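Local coordinates for putative glucosidase lplD, ALPHA-GALACTURONIDASE (Bacillus subtilis, PDB 3FEF), which hydrolyses alpha-1,4-linked galacturonate oligomers, releasing alpha-D-galacturonate, as an NAD(+)- and Mn(2+)-dependent family 4 glycosidase that assembles as a homotetramer, at residues I6-I11 and G34-Y39; S24-D29 and G59-E64. All blocks are in the same frame, centred on the assembly; numbering follows the deposited sequence.

Interaction 1: residues I6-I11 and G34-Y39; sequences IKIAYI and GTVALY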
loop_
_atom_site.group_PDB
_atom_site.type_symbol
_atom_site.label_atom_id
_atom_site.label_comp_id
_atom_site.label_asym_id
_atom_site.label_seq_id
_atom_site.Cartn_x
_atom_site.Cartn_y
_atom_site.Cartn_z
ATOM N N ILE A 6 -11.799 -21.976 -33.266
ATOM C CA ILE A 6 -11.912 -21.474 -31.905
ATOM C C ILE A 6 -12.846 -22.380 -31.135
ATOM O O ILE A 6 -13.801 -22.916 -31.702
ATOM C CB ILE A 6 -12.505 -20.055 -31.892
ATOM C CG1 ILE A 6 -11.568 -19.105 -32.644
ATOM C CG2 ILE A 6 -12.778 -19.597 -30.459
ATOM C CD1 ILE A 6 -10.132 -19.253 -32.199
ATOM N N LYS A 7 -12.586 -22.550 -29.845
ATOM C CA LYS A 7 -13.454 -23.395 -29.039
ATOM C C LYS A 7 -13.967 -22.693 -27.785
ATOM O O LYS A 7 -13.195 -22.229 -26.948
ATOM C CB LYS A 7 -12.754 -24.705 -28.685
ATOM C CG LYS A 7 -13.289 -25.351 -27.435
ATOM C CD LYS A 7 -14.024 -26.642 -27.713
ATOM C CE LYS A 7 -14.602 -27.234 -26.438
ATOM N NZ LYS A 7 -13.716 -28.221 -25.749
ATOM N N ILE A 8 -15.285 -22.615 -27.684
ATOM C CA ILE A 8 -15.941 -21.988 -26.560
ATOM C C ILE A 8 -16.616 -23.052 -25.694
ATOM O O ILE A 8 -17.383 -23.885 -26.186
ATOM C CB ILE A 8 -16.994 -20.998 -27.057
ATOM C CG1 ILE A 8 -16.344 -19.875 -27.870
ATOM C CG2 ILE A 8 -17.782 -20.408 -25.888
ATOM C CD1 ILE A 8 -17.375 -18.978 -28.604
ATOM N N ALA A 9 -16.299 -23.057 -24.408
ATOM C CA ALA A 9 -17.015 -23.902 -23.477
ATOM C C ALA A 9 -18.101 -23.035 -22.859
ATOM O O ALA A 9 -17.845 -21.909 -22.437
ATOM C CB ALA A 9 -16.090 -24.433 -22.422
ATOM N N TYR A 10 -19.322 -23.542 -22.830
ATOM C CA TYR A 10 -20.418 -22.776 -22.263
ATOM C C TYR A 10 -21.021 -23.494 -21.068
ATOM O O TYR A 10 -21.694 -24.504 -21.239
ATOM C CB TYR A 10 -21.509 -22.545 -23.295
ATOM C CG TYR A 10 -22.377 -21.397 -22.895
ATOM C CD1 TYR A 10 -22.313 -20.203 -23.572
ATOM C CD2 TYR A 10 -23.198 -21.481 -21.784
ATOM C CE1 TYR A 10 -23.079 -19.129 -23.193
ATOM C CE2 TYR A 10 -23.969 -20.413 -21.397
ATOM C CZ TYR A 10 -23.896 -19.235 -22.107
ATOM O OH TYR A 10 -24.651 -18.160 -21.736
ATOM N N ILE A 11 -20.786 -22.959 -19.868
ATOM C CA ILE A 11 -21.337 -23.515 -18.640
ATOM C C ILE A 11 -22.652 -22.822 -18.279
ATOM O O ILE A 11 -22.695 -21.619 -18.000
ATOM C CB ILE A 11 -20.334 -23.404 -17.482
ATOM C CG1 ILE A 11 -19.015 -24.054 -17.878
ATOM C CG2 ILE A 11 -20.912 -24.039 -16.225
ATOM C CD1 ILE A 11 -17.889 -23.807 -16.916
ATOM N N GLY A 34 -15.763 -21.781 -35.229
ATOM C CA GLY A 34 -15.276 -22.909 -34.439
ATOM C C GLY A 34 -16.438 -23.640 -33.792
ATOM O O GLY A 34 -17.500 -23.793 -34.399
ATOM N N THR A 35 -16.257 -24.074 -32.549
ATOM C CA THR A 35 -17.267 -24.893 -31.879
ATOM C C THR A 35 -17.644 -24.386 -30.482
ATOM O O THR A 35 -16.822 -23.817 -29.759
ATOM C CB THR A 35 -16.762 -26.328 -31.698
ATOM O OG1 THR A 35 -15.696 -26.307 -30.752
ATOM C CG2 THR A 35 -16.221 -26.890 -33.010
ATOM N N VAL A 36 -18.889 -24.642 -30.104
ATOM C CA VAL A 36 -19.378 -24.323 -28.783
ATOM C C VAL A 36 -19.792 -25.601 -28.064
ATOM O O VAL A 36 -20.763 -26.248 -28.453
ATOM C CB VAL A 36 -20.580 -23.384 -28.872
ATOM C CG1 VAL A 36 -21.066 -23.009 -27.482
ATOM C CG2 VAL A 36 -20.203 -22.128 -29.673
ATOM N N ALA A 37 -19.049 -25.970 -27.024
ATOM C CA ALA A 37 -19.451 -27.079 -26.167
ATOM C C ALA A 37 -20.440 -26.562 -25.114
ATOM O O ALA A 37 -20.079 -25.716 -24.274
ATOM C CB ALA A 37 -18.242 -27.687 -25.497
ATOM N N LEU A 38 -21.679 -27.056 -25.169
ATOM C CA LEU A 38 -22.717 -26.662 -24.221
ATOM C C LEU A 38 -22.796 -27.629 -23.036
ATOM O O LEU A 38 -23.092 -28.812 -23.203
ATOM C CB LEU A 38 -24.073 -26.603 -24.921
ATOM C CG LEU A 38 -24.264 -25.642 -26.102
ATOM C CD1 LEU A 38 -25.561 -25.941 -26.830
ATOM C CD2 LEU A 38 -24.260 -24.194 -25.643
ATOM N N TYR A 39 -22.532 -27.139 -21.833
ATOM C CA TYR A 39 -22.684 -27.990 -20.658
ATOM C C TYR A 39 -23.712 -27.427 -19.690
ATOM O O TYR A 39 -23.729 -26.223 -19.409
ATOM C CB TYR A 39 -21.352 -28.196 -19.935
ATOM C CG TYR A 39 -21.527 -28.933 -18.637
ATOM C CD1 TYR A 39 -21.590 -30.324 -18.610
ATOM C CD2 TYR A 39 -21.669 -28.238 -17.435
ATOM C CE1 TYR A 39 -21.775 -31.002 -17.425
ATOM C CE2 TYR A 39 -21.855 -28.912 -16.234
ATOM C CZ TYR A 39 -21.903 -30.298 -16.241
ATOM O OH TYR A 39 -22.080 -30.985 -15.056
HETATM O O HOH W 1 -12.991 -25.463 -32.469
#
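With CG anti to its backbone N (chi1 155°) and the chain bent at chi2, K7 lays its aliphatic part obliquely across T35 and on toward A37. CD of K7 comes 3.5 Å from OG1 of T35, and CE of K7 rests 3.8 Å from CB of A37. T35 holds OG1 between its backbone N and carbonyl carbon (chi1 68°), which turns the hydroxyl toward K7. The same face of the sheet carries A9, and I11, whose CG2 meets the ring edge of Y39. On the other face Y10 also has CG anti to its backbone N, so the ring swings off toward helix 18-28 and CB of Y10 is what faces the neighbouring strand, 4.0 Å from CD2 of L38. I8 and V36 pair beside it, CB against CG2.

Between these two layers of side chains, strands 6-11 and 34-39 run parallel in exact register, each residue opposite one partner. Five backbone bonds alternate between them, and each donor sits nearly along the C=O axis of its acceptor; I8 N to T35 O, at 2.8 Å, is almost straight. The carbonyl O of I6 receives T35 N and a bound water. CA of G34 also makes a close CA-H contact with O of I6, at 3.1 Å. G34 has no side chain, and a beta carbon there would run into that oxygen.

These are the first two strands of a Rossmann-type beta-alpha-beta unit, inside the range assigned to NAD(+) binding by similarity. The ammonium of K7 passes beyond the pair to the carbonyls of S74 and A72, leaving methylenes to pack on strand 34-39. The chemistry thus implies a division of labour: main-chain bonds fix the register, while largely apolar side chains fill both faces of the sheet.

Interaction 2: residues S24-D29 and G59-E64; sequences SDLSID and GRWRYE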
loop_
_atom_site.group_PDB
_atom_site.type_symbol
_atom_site.label_atom_id
_atom_site.label_comp_id
_atom_site.label_asym_id
_atom_site.label_seq_id
_atom_site.Cartn_x
_atom_site.Cartn_y
_atom_site.Cartn_z
ATOM N N SER A 24 -26.951 -15.455 -31.203
ATOM C CA SER A 24 -27.250 -14.387 -32.151
ATOM C C SER A 24 -26.002 -13.634 -32.557
ATOM O O SER A 24 -25.762 -13.412 -33.743
ATOM C CB SER A 24 -28.288 -13.429 -31.583
ATOM O OG SER A 24 -29.521 -14.119 -31.433
ATOM N N ASP A 25 -25.182 -13.263 -31.580
ATOM C CA ASP A 25 -23.991 -12.481 -31.885
ATOM C C ASP A 25 -22.979 -13.306 -32.659
ATOM O O ASP A 25 -22.350 -12.819 -33.601
ATOM C CB ASP A 25 -23.405 -11.843 -30.621
ATOM C CG ASP A 25 -24.235 -10.673 -30.149
ATOM O OD1 ASP A 25 -24.931 -10.090 -31.002
ATOM O OD2 ASP A 25 -24.233 -10.349 -28.944
ATOM N N LEU A 26 -22.843 -14.571 -32.291
ATOM C CA LEU A 26 -21.925 -15.440 -33.018
ATOM C C LEU A 26 -22.373 -15.622 -34.454
ATOM O O LEU A 26 -21.555 -15.700 -35.374
ATOM C CB LEU A 26 -21.807 -16.811 -32.346
ATOM C CG LEU A 26 -21.020 -16.847 -31.038
ATOM C CD1 LEU A 26 -21.064 -18.273 -30.472
ATOM C CD2 LEU A 26 -19.590 -16.407 -31.284
ATOM N N SER A 27 -23.675 -15.696 -34.658
ATOM C CA SER A 27 -24.157 -16.079 -35.972
ATOM C C SER A 27 -23.871 -14.993 -37.001
ATOM O O SER A 27 -23.761 -15.283 -38.181
ATOM C CB SER A 27 -25.645 -16.432 -35.927
ATOM O OG SER A 27 -26.427 -15.258 -35.808
ATOM N N ILE A 28 -23.736 -13.747 -36.561
ATOM C CA ILE A 28 -23.462 -12.653 -37.501
ATOM C C ILE A 28 -22.015 -12.144 -37.556
ATOM O O ILE A 28 -21.699 -11.296 -38.382
ATOM C CB ILE A 28 -24.384 -11.435 -37.272
ATOM C CG1 ILE A 28 -24.297 -10.951 -35.820
ATOM C CG2 ILE A 28 -25.815 -11.779 -37.649
ATOM C CD1 ILE A 28 -25.274 -9.842 -35.510
ATOM N N ASP A 29 -21.140 -12.632 -36.681
ATOM C CA ASP A 29 -19.743 -12.205 -36.747
ATOM C C ASP A 29 -18.994 -13.032 -37.782
ATOM O O ASP A 29 -18.978 -14.253 -37.712
ATOM C CB ASP A 29 -19.058 -12.291 -35.381
ATOM C CG ASP A 29 -17.950 -11.261 -35.227
ATOM O OD1 ASP A 29 -16.909 -11.386 -35.904
ATOM O OD2 ASP A 29 -18.130 -10.307 -34.444
ATOM N N GLY A 59 -23.441 -21.873 -40.560
ATOM C CA GLY A 59 -22.688 -23.075 -40.221
ATOM C C GLY A 59 -21.345 -22.609 -39.681
ATOM O O GLY A 59 -20.405 -23.382 -39.529
ATOM N N ARG A 60 -21.268 -21.315 -39.403
ATOM C CA ARG A 60 -20.090 -20.697 -38.832
ATOM C C ARG A 60 -19.684 -21.413 -37.534
ATOM O O ARG A 60 -18.506 -21.720 -37.308
ATOM C CB ARG A 60 -20.414 -19.224 -38.559
ATOM C CG ARG A 60 -19.304 -18.399 -37.917
ATOM C CD ARG A 60 -19.753 -16.940 -37.737
ATOM N NE ARG A 60 -19.967 -16.252 -39.011
ATOM C CZ ARG A 60 -19.196 -16.404 -40.087
ATOM N NH1 ARG A 60 -18.143 -17.207 -40.047
ATOM N NH2 ARG A 60 -19.464 -15.738 -41.198
ATOM N N TRP A 61 -20.666 -21.685 -36.682
ATOM C CA TRP A 61 -20.398 -22.341 -35.419
ATOM C C TRP A 61 -21.137 -23.669 -35.243
ATOM O O TRP A 61 -22.331 -23.748 -35.440
ATOM C CB TRP A 61 -20.690 -21.384 -34.260
ATOM C CG TRP A 61 -19.728 -20.222 -34.225
ATOM C CD1 TRP A 61 -19.813 -19.058 -34.939
ATOM C CD2 TRP A 61 -18.531 -20.131 -33.450
ATOM N NE1 TRP A 61 -18.739 -18.248 -34.651
ATOM C CE2 TRP A 61 -17.942 -18.881 -33.734
ATOM C CE3 TRP A 61 -17.903 -20.980 -32.528
ATOM C CZ2 TRP A 61 -16.759 -18.463 -33.133
ATOM C CZ3 TRP A 61 -16.739 -20.566 -31.934
ATOM C CH2 TRP A 61 -16.173 -19.319 -32.238
ATOM N N ARG A 62 -20.405 -24.707 -34.861
ATOM C CA ARG A 62 -21.001 -25.995 -34.574
ATOM C C ARG A 62 -21.213 -26.152 -33.068
ATOM O O ARG A 62 -20.280 -25.998 -32.271
ATOM C CB ARG A 62 -20.135 -27.127 -35.128
ATOM C CG ARG A 62 -20.458 -28.520 -34.558
ATOM C CD ARG A 62 -20.466 -29.562 -35.669
ATOM N NE ARG A 62 -19.511 -30.655 -35.462
ATOM C CZ ARG A 62 -19.324 -31.659 -36.328
ATOM N NH1 ARG A 62 -20.026 -31.705 -37.462
ATOM N NH2 ARG A 62 -18.437 -32.623 -36.069
ATOM N N TYR A 63 -22.449 -26.440 -32.688
ATOM C CA TYR A 63 -22.805 -26.599 -31.296
ATOM C C TYR A 63 -22.910 -28.070 -30.950
ATOM O O TYR A 63 -23.377 -28.855 -31.752
ATOM C CB TYR A 63 -24.143 -25.923 -31.034
ATOM C CG TYR A 63 -24.067 -24.425 -31.138
ATOM C CD1 TYR A 63 -24.133 -23.788 -32.380
ATOM C CD2 TYR A 63 -23.901 -23.641 -29.999
ATOM C CE1 TYR A 63 -24.062 -22.415 -32.473
ATOM C CE2 TYR A 63 -23.824 -22.261 -30.089
ATOM C CZ TYR A 63 -23.903 -21.661 -31.323
ATOM O OH TYR A 63 -23.831 -20.297 -31.403
ATOM N N GLU A 64 -22.456 -28.428 -29.753
ATOM C CA GLU A 64 -22.587 -29.780 -29.242
ATOM C C GLU A 64 -22.921 -29.758 -27.738
ATOM O O GLU A 64 -22.130 -29.253 -26.929
ATOM C CB GLU A 64 -21.285 -30.558 -29.492
ATOM C CG GLU A 64 -21.410 -32.071 -29.320
ATOM C CD GLU A 64 -20.087 -32.766 -28.954
ATOM O OE1 GLU A 64 -18.999 -32.146 -29.080
ATOM O OE2 GLU A 64 -20.143 -33.947 -28.525
#
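L26 points from near the C-terminal end of helix 18-28 into the angle between two aromatic side chains of strand 61-66, and its two methyls divide the work. CD2 of L26 lies over one face of the W61 indole, 3.7 Å above the plane and displaced toward the rim, a CH-pi contact with the five-membered ring in which the leucine branch crosses the tryptophan at about a right angle. The other methyl, CD1 of L26, lies 3.6 Å from OH of Y63, at the tip of that side chain, the two side chains crossing obliquely. In all three residues CG is anti to the carbonyl carbon, so each side chain leaves its backbone on the side of the N.

R60 works at the polar margin. Its chain is extended through chi2 and then bends at chi3 (-66°), bringing the guanidinium to the helix end with the carbonyl O of D29 over one face and those of L26 and S27 near its edge. None of these is a hydrogen bond; NH1 instead makes a weak one to the carbonyl of M32. An alanine here would remove the chain beyond CB and would probably lose both this packing against the helix end and the weak link to M32. The carboxylate of D29 turns elsewhere, to a salt bridge with R31, while OG of S27 donates a hydrogen bond to O of S24 at 2.8 Å, within the helix.

The contact therefore seats helix 18-28 on one face of the parallel sheet, close to its outermost strand within the chain, 61-66: V36 of strand 34-39 touches L26, W61 and Y63, W61 reaches I6 and I8 beyond it, and V329 of helix 328-335 packs against L26 and D29.

Overall arrangement
The centres of interactions 1 and 2 lie about 11 Å apart, and both contacts reach the same six-stranded parallel sheet of the Rossmann-like domain. Along the chain their segments alternate: strand 6-11, the end of helix 18-28, strand 34-39, then strand 61-66, so the helix of interaction 2 is the crossover between the strands of interaction 1. Across the sheet the order is 61-66, 34-39, 6-11, and strand 34-39 probably hydrogen-bonds to 61-66 through V36 N to R62 O and L38 N to E64 O. Together they illustrate how one half of a nucleotide-binding fold is built: strand pairing lays down the sheet and helix packing covers it, giving the framework for the NAD(+) site inferred by similarity.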